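Local atomic coordinates of post-proline cleaving enzyme (Rickettsia typhi, PDB entry 4HVT), a protein that probably acts as a serine-type oligopeptidase of the prolyl oligopeptidase family, cleaving peptides after proline residues. Residues Phe234-Ala245 with Phe259-Asp270. Numbering follows the deposited sequence.
Sequences FEVPKEYIYVSA and FISANKDFYNYD
K264 CG stands over one face of the Y240 ring, 3.9 Å from its centroid (CH-pi), and P237 CD over the opposite face. At the edge are A262 CB and D270 OD2; Y240 OH donates to D270 OD2 over 2.7 Å, on its syn side but 31° out of the carboxylate plane. The Y242 ring takes N263 CB over one face, 3.6 Å from its centroid, since CG between backbone N and C (chi1 65°) lays it across its strand partner. N263 ND2 gives a weak hydrogen bond to Y242 OH (3.2 Å) and another to F266 O from above the carbonyl plane, while N263 OD1 accepts from F266 N (2.7 Å) in an Asx motif.

Two successive residues, I241 and Y242, stand opposite N263, a classic beta bulge: N263 O takes I241 N at 2.8 Å and, weakly, Y242 N. Segments 242-245 and 259-263 run antiparallel (168°), with hydrogen bonds S244 N to S261 O (2.9 Å) and S261 N to S244 O (3.0 Å). I241 touches S606 and F266 touches T609, in the peptidase-family part. Where this propeller-blade hairpin's open end meets the 264-268 turn, N263 serves strand and bulge by backbone, turn by amide, which should limit amide rotation.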
loop_
_atom_site.group_PDB
_atom_site.type_symbol
_atom_site.label_atom_id
_atom_site.label_comp_id
_atom_site.label_asym_id
_atom_site.label_seq_id
_atom_site.Cartn_x
_atom_site.Cartn_y
_atom_site.Cartn_z
ATOM N N PHE A 234 -18.790 -2.959 -20.319
ATOM C CA PHE A 234 -17.473 -2.547 -20.770
ATOM C C PHE A 234 -16.540 -3.731 -20.621
ATOM O O PHE A 234 -16.704 -4.492 -19.686
ATOM C CB PHE A 234 -16.940 -1.331 -19.999
ATOM C CG PHE A 234 -15.798 -0.670 -20.704
ATOM C CD1 PHE A 234 -15.996 -0.066 -21.953
ATOM C CD2 PHE A 234 -14.496 -0.780 -20.207
ATOM C CE1 PHE A 234 -14.912 0.488 -22.678
ATOM C CE2 PHE A 234 -13.433 -0.242 -20.891
ATOM C CZ PHE A 234 -13.624 0.396 -22.123
ATOM N N GLU A 235 -15.623 -3.889 -21.590
ATOM C CA GLU A 235 -14.598 -4.928 -21.518
ATOM C C GLU A 235 -13.296 -4.394 -22.056
ATOM O O GLU A 235 -13.285 -3.629 -23.041
ATOM C CB GLU A 235 -15.010 -6.188 -22.273
ATOM C CG GLU A 235 -14.003 -7.313 -22.175
ATOM C CD GLU A 235 -14.338 -8.490 -23.105
ATOM O OE1 GLU A 235 -15.512 -8.887 -23.165
ATOM O OE2 GLU A 235 -13.415 -9.006 -23.764
ATOM N N VAL A 236 -12.185 -4.692 -21.382
ATOM C CA VAL A 236 -10.881 -4.311 -21.940
ATOM C C VAL A 236 -10.165 -5.502 -22.589
ATOM O O VAL A 236 -10.391 -6.674 -22.234
ATOM C CB VAL A 236 -9.944 -3.693 -20.859
ATOM C CG1 VAL A 236 -10.501 -2.396 -20.288
ATOM C CG2 VAL A 236 -9.658 -4.684 -19.766
ATOM N N PRO A 237 -9.230 -5.214 -23.528
ATOM C CA PRO A 237 -8.416 -6.301 -24.067
ATOM C C PRO A 237 -7.601 -7.040 -23.005
ATOM O O PRO A 237 -7.236 -6.486 -21.960
ATOM C CB PRO A 237 -7.462 -5.567 -25.054
ATOM C CG PRO A 237 -8.165 -4.298 -25.406
ATOM C CD PRO A 237 -8.846 -3.923 -24.099
ATOM N N LYS A 238 -7.260 -8.294 -23.319
ATOM C CA LYS A 238 -6.458 -9.127 -22.463
ATOM C C LYS A 238 -5.124 -8.505 -22.099
ATOM O O LYS A 238 -4.589 -8.774 -21.018
ATOM C CB LYS A 238 -6.156 -10.494 -23.186
ATOM C CG LYS A 238 -6.612 -11.641 -22.333
ATOM C CD LYS A 238 -8.144 -11.626 -22.308
ATOM C CE LYS A 238 -8.736 -13.009 -22.484
ATOM N NZ LYS A 238 -9.079 -13.611 -21.164
ATOM N N GLU A 239 -4.564 -7.686 -22.994
ATOM C CA GLU A 239 -3.227 -7.131 -22.796
ATOM C C GLU A 239 -3.288 -5.944 -21.841
ATOM O O GLU A 239 -2.271 -5.539 -21.349
ATOM C CB GLU A 239 -2.618 -6.652 -24.140
ATOM C CG GLU A 239 -2.394 -7.771 -25.184
ATOM C CD GLU A 239 -3.641 -8.295 -25.918
ATOM O OE1 GLU A 239 -4.771 -7.695 -25.874
ATOM O OE2 GLU A 239 -3.443 -9.392 -26.521
ATOM N N TYR A 240 -4.483 -5.380 -21.608
ATOM C CA TYR A 240 -4.604 -4.312 -20.579
ATOM C C TYR A 240 -4.412 -4.926 -19.182
ATOM O O TYR A 240 -4.455 -6.131 -19.017
ATOM C CB TYR A 240 -5.956 -3.586 -20.652
ATOM C CG TYR A 240 -6.124 -2.555 -21.723
ATOM C CD1 TYR A 240 -5.512 -2.673 -22.950
ATOM C CD2 TYR A 240 -6.879 -1.416 -21.488
ATOM C CE1 TYR A 240 -5.699 -1.747 -23.948
ATOM C CE2 TYR A 240 -7.018 -0.455 -22.450
ATOM C CZ TYR A 240 -6.429 -0.625 -23.697
ATOM O OH TYR A 240 -6.606 0.349 -24.662
ATOM N N ILE A 241 -4.170 -4.090 -18.183
ATOM C CA ILE A 241 -3.928 -4.590 -16.821
ATOM C C ILE A 241 -5.253 -4.832 -16.109
ATOM O O ILE A 241 -5.501 -5.947 -15.601
ATOM C CB ILE A 241 -3.064 -3.628 -16.001
ATOM C CG1 ILE A 241 -1.799 -3.227 -16.804
ATOM C CG2 ILE A 241 -2.654 -4.267 -14.678
ATOM C CD1 ILE A 241 -1.037 -4.374 -17.464
ATOM N N TYR A 242 -6.084 -3.772 -16.009
ATOM C CA TYR A 242 -7.347 -3.920 -15.270
ATOM C C TYR A 242 -8.329 -2.844 -15.735
ATOM O O TYR A 242 -7.928 -1.924 -16.450
ATOM C CB TYR A 242 -7.179 -3.871 -13.749
ATOM C CG TYR A 242 -6.713 -2.548 -13.259
ATOM C CD1 TYR A 242 -7.604 -1.471 -13.138
ATOM C CD2 TYR A 242 -5.372 -2.329 -12.951
ATOM C CE1 TYR A 242 -7.189 -0.213 -12.734
ATOM C CE2 TYR A 242 -4.937 -1.043 -12.555
ATOM C CZ TYR A 242 -5.853 -0.015 -12.427
ATOM O OH TYR A 242 -5.443 1.276 -12.118
ATOM N N VAL A 243 -9.599 -3.018 -15.336
ATOM C CA VAL A 243 -10.607 -1.974 -15.485
ATOM C C VAL A 243 -11.318 -1.743 -14.160
ATOM O O VAL A 243 -11.575 -2.690 -13.414
ATOM C CB VAL A 243 -11.615 -2.291 -16.593
ATOM C CG1 VAL A 243 -12.529 -3.463 -16.273
ATOM C CG2 VAL A 243 -12.480 -1.078 -16.855
ATOM N N SER A 244 -11.594 -0.495 -13.858
ATOM C CA SER A 244 -12.256 -0.141 -12.585
ATOM C C SER A 244 -13.369 0.866 -12.856
ATOM O O SER A 244 -13.354 1.524 -13.863
ATOM C CB SER A 244 -11.272 0.428 -11.568
ATOM O OG SER A 244 -10.781 1.709 -11.943
ATOM N N ALA A 245 -14.305 0.952 -11.916
ATOM C CA ALA A 245 -15.375 1.954 -11.919
ATOM C C ALA A 245 -15.375 2.588 -10.557
ATOM O O ALA A 245 -15.023 1.970 -9.562
ATOM C CB ALA A 245 -16.724 1.330 -12.197
ATOM N N PHE A 259 -16.750 7.219 -13.225
ATOM C CA PHE A 259 -15.444 7.253 -13.842
ATOM C C PHE A 259 -15.043 5.828 -14.116
ATOM O O PHE A 259 -14.883 5.037 -13.201
ATOM C CB PHE A 259 -14.482 7.948 -12.868
ATOM C CG PHE A 259 -13.027 8.038 -13.349
ATOM C CD1 PHE A 259 -12.669 8.864 -14.408
ATOM C CD2 PHE A 259 -12.053 7.377 -12.693
ATOM C CE1 PHE A 259 -11.364 8.990 -14.826
ATOM C CE2 PHE A 259 -10.720 7.527 -13.092
ATOM C CZ PHE A 259 -10.373 8.307 -14.155
ATOM N N ILE A 260 -14.834 5.529 -15.387
ATOM C CA ILE A 260 -14.361 4.187 -15.813
ATOM C C ILE A 260 -12.927 4.342 -16.202
ATOM O O ILE A 260 -12.614 5.202 -17.016
ATOM C CB ILE A 260 -15.162 3.688 -16.987
ATOM C CG1 ILE A 260 -16.609 3.384 -16.490
ATOM C CG2 ILE A 260 -14.523 2.457 -17.578
ATOM C CD1 ILE A 260 -17.489 2.898 -17.605
ATOM N N SER A 261 -12.052 3.535 -15.592
ATOM C CA SER A 261 -10.633 3.655 -15.792
ATOM C C SER A 261 -10.041 2.298 -16.230
ATOM O O SER A 261 -10.079 1.335 -15.491
ATOM C CB SER A 261 -9.989 4.203 -14.522
ATOM O OG SER A 261 -8.582 4.393 -14.652
ATOM N N ALA A 262 -9.524 2.299 -17.452
ATOM C CA ALA A 262 -8.885 1.131 -18.069
ATOM C C ALA A 262 -7.376 1.365 -18.078
ATOM O O ALA A 262 -6.865 2.176 -18.811
ATOM C CB ALA A 262 -9.386 0.908 -19.477
ATOM N N ASN A 263 -6.699 0.611 -17.261
ATOM C CA ASN A 263 -5.269 0.764 -17.094
ATOM C C ASN A 263 -4.610 -0.156 -18.160
ATOM O O ASN A 263 -4.792 -1.380 -18.127
ATOM C CB ASN A 263 -4.878 0.391 -15.682
ATOM C CG ASN A 263 -3.408 0.676 -15.418
ATOM O OD1 ASN A 263 -2.592 0.401 -16.285
ATOM N ND2 ASN A 263 -3.071 1.238 -14.284
ATOM N N LYS A 264 -3.947 0.479 -19.123
ATOM C CA LYS A 264 -3.384 -0.235 -20.280
ATOM C C LYS A 264 -2.072 -0.949 -19.928
ATOM O O LYS A 264 -1.876 -2.130 -20.260
ATOM C CB LYS A 264 -3.126 0.748 -21.410
ATOM C CG LYS A 264 -4.308 1.644 -21.787
ATOM C CD LYS A 264 -3.832 2.704 -22.807
ATOM C CE LYS A 264 -3.564 2.059 -24.163
ATOM N NZ LYS A 264 -2.801 2.967 -25.080
ATOM N N ASP A 265 -1.150 -0.229 -19.336
ATOM C CA ASP A 265 0.229 -0.749 -19.106
ATOM C C ASP A 265 0.862 -0.338 -17.777
ATOM O O ASP A 265 2.104 -0.293 -17.636
ATOM C CB ASP A 265 1.098 -0.313 -20.282
ATOM C CG ASP A 265 1.402 1.187 -20.274
ATOM O OD1 ASP A 265 0.929 1.895 -19.390
ATOM O OD2 ASP A 265 2.172 1.638 -21.161
ATOM N N PHE A 266 -0.008 -0.147 -16.783
ATOM C CA PHE A 266 0.319 0.260 -15.431
ATOM C C PHE A 266 0.309 1.798 -15.274
ATOM O O PHE A 266 -0.254 2.300 -14.289
ATOM C CB PHE A 266 1.608 -0.344 -14.890
ATOM C CG PHE A 266 1.612 -0.423 -13.395
ATOM C CD1 PHE A 266 1.022 -1.496 -12.767
ATOM C CD2 PHE A 266 2.151 0.609 -12.651
ATOM C CE1 PHE A 266 0.981 -1.537 -11.369
ATOM C CE2 PHE A 266 2.107 0.574 -11.245
ATOM C CZ PHE A 266 1.562 -0.522 -10.636
ATOM N N TYR A 267 0.921 2.524 -16.222
ATOM C CA TYR A 267 1.071 4.003 -16.148
ATOM C C TYR A 267 0.196 4.773 -17.101
ATOM O O TYR A 267 -0.120 5.946 -16.843
ATOM C CB TYR A 267 2.545 4.414 -16.360
ATOM C CG TYR A 267 3.418 3.890 -15.239
ATOM C CD1 TYR A 267 3.372 4.428 -13.970
ATOM C CD2 TYR A 267 4.237 2.770 -15.456
ATOM C CE1 TYR A 267 4.130 3.892 -12.929
ATOM C CE2 TYR A 267 4.994 2.227 -14.421
ATOM C CZ TYR A 267 4.935 2.801 -13.157
ATOM O OH TYR A 267 5.691 2.229 -12.121
ATOM N N ASN A 268 -0.280 4.141 -18.178
ATOM C CA ASN A 268 -1.162 4.793 -19.149
ATOM C C ASN A 268 -2.559 4.195 -19.162
ATOM O O ASN A 268 -2.716 3.016 -18.907
ATOM C CB ASN A 268 -0.570 4.691 -20.572
ATOM C CG ASN A 268 0.742 5.452 -20.692
ATOM O OD1 ASN A 268 0.762 6.689 -20.789
ATOM N ND2 ASN A 268 1.824 4.724 -20.698
ATOM N N TYR A 269 -3.558 5.041 -19.427
ATOM C CA TYR A 269 -4.906 4.692 -19.264
ATOM C C TYR A 269 -5.758 5.157 -20.431
ATOM O O TYR A 269 -5.411 6.155 -21.094
ATOM C CB TYR A 269 -5.452 5.416 -18.020
ATOM C CG TYR A 269 -4.850 5.067 -16.706
ATOM C CD1 TYR A 269 -3.595 5.588 -16.327
ATOM C CD2 TYR A 269 -5.554 4.295 -15.796
ATOM C CE1 TYR A 269 -3.084 5.302 -15.065
ATOM C CE2 TYR A 269 -5.038 4.000 -14.562
ATOM C CZ TYR A 269 -3.811 4.525 -14.199
ATOM O OH TYR A 269 -3.299 4.230 -12.948
ATOM N N ASP A 270 -6.899 4.465 -20.631
ATOM C CA ASP A 270 -8.067 4.978 -21.324
ATOM C C ASP A 270 -9.130 5.206 -20.266
ATOM O O ASP A 270 -9.517 4.282 -19.604
ATOM C CB ASP A 270 -8.669 3.972 -22.302
ATOM C CG ASP A 270 -7.767 3.637 -23.434
ATOM O OD1 ASP A 270 -6.955 4.507 -23.852
ATOM O OD2 ASP A 270 -7.951 2.520 -23.941
HETATM O O HOH W 1 0.077 -3.594 -21.467
HETATM O O HOH W 2 -12.597 3.914 -11.765
#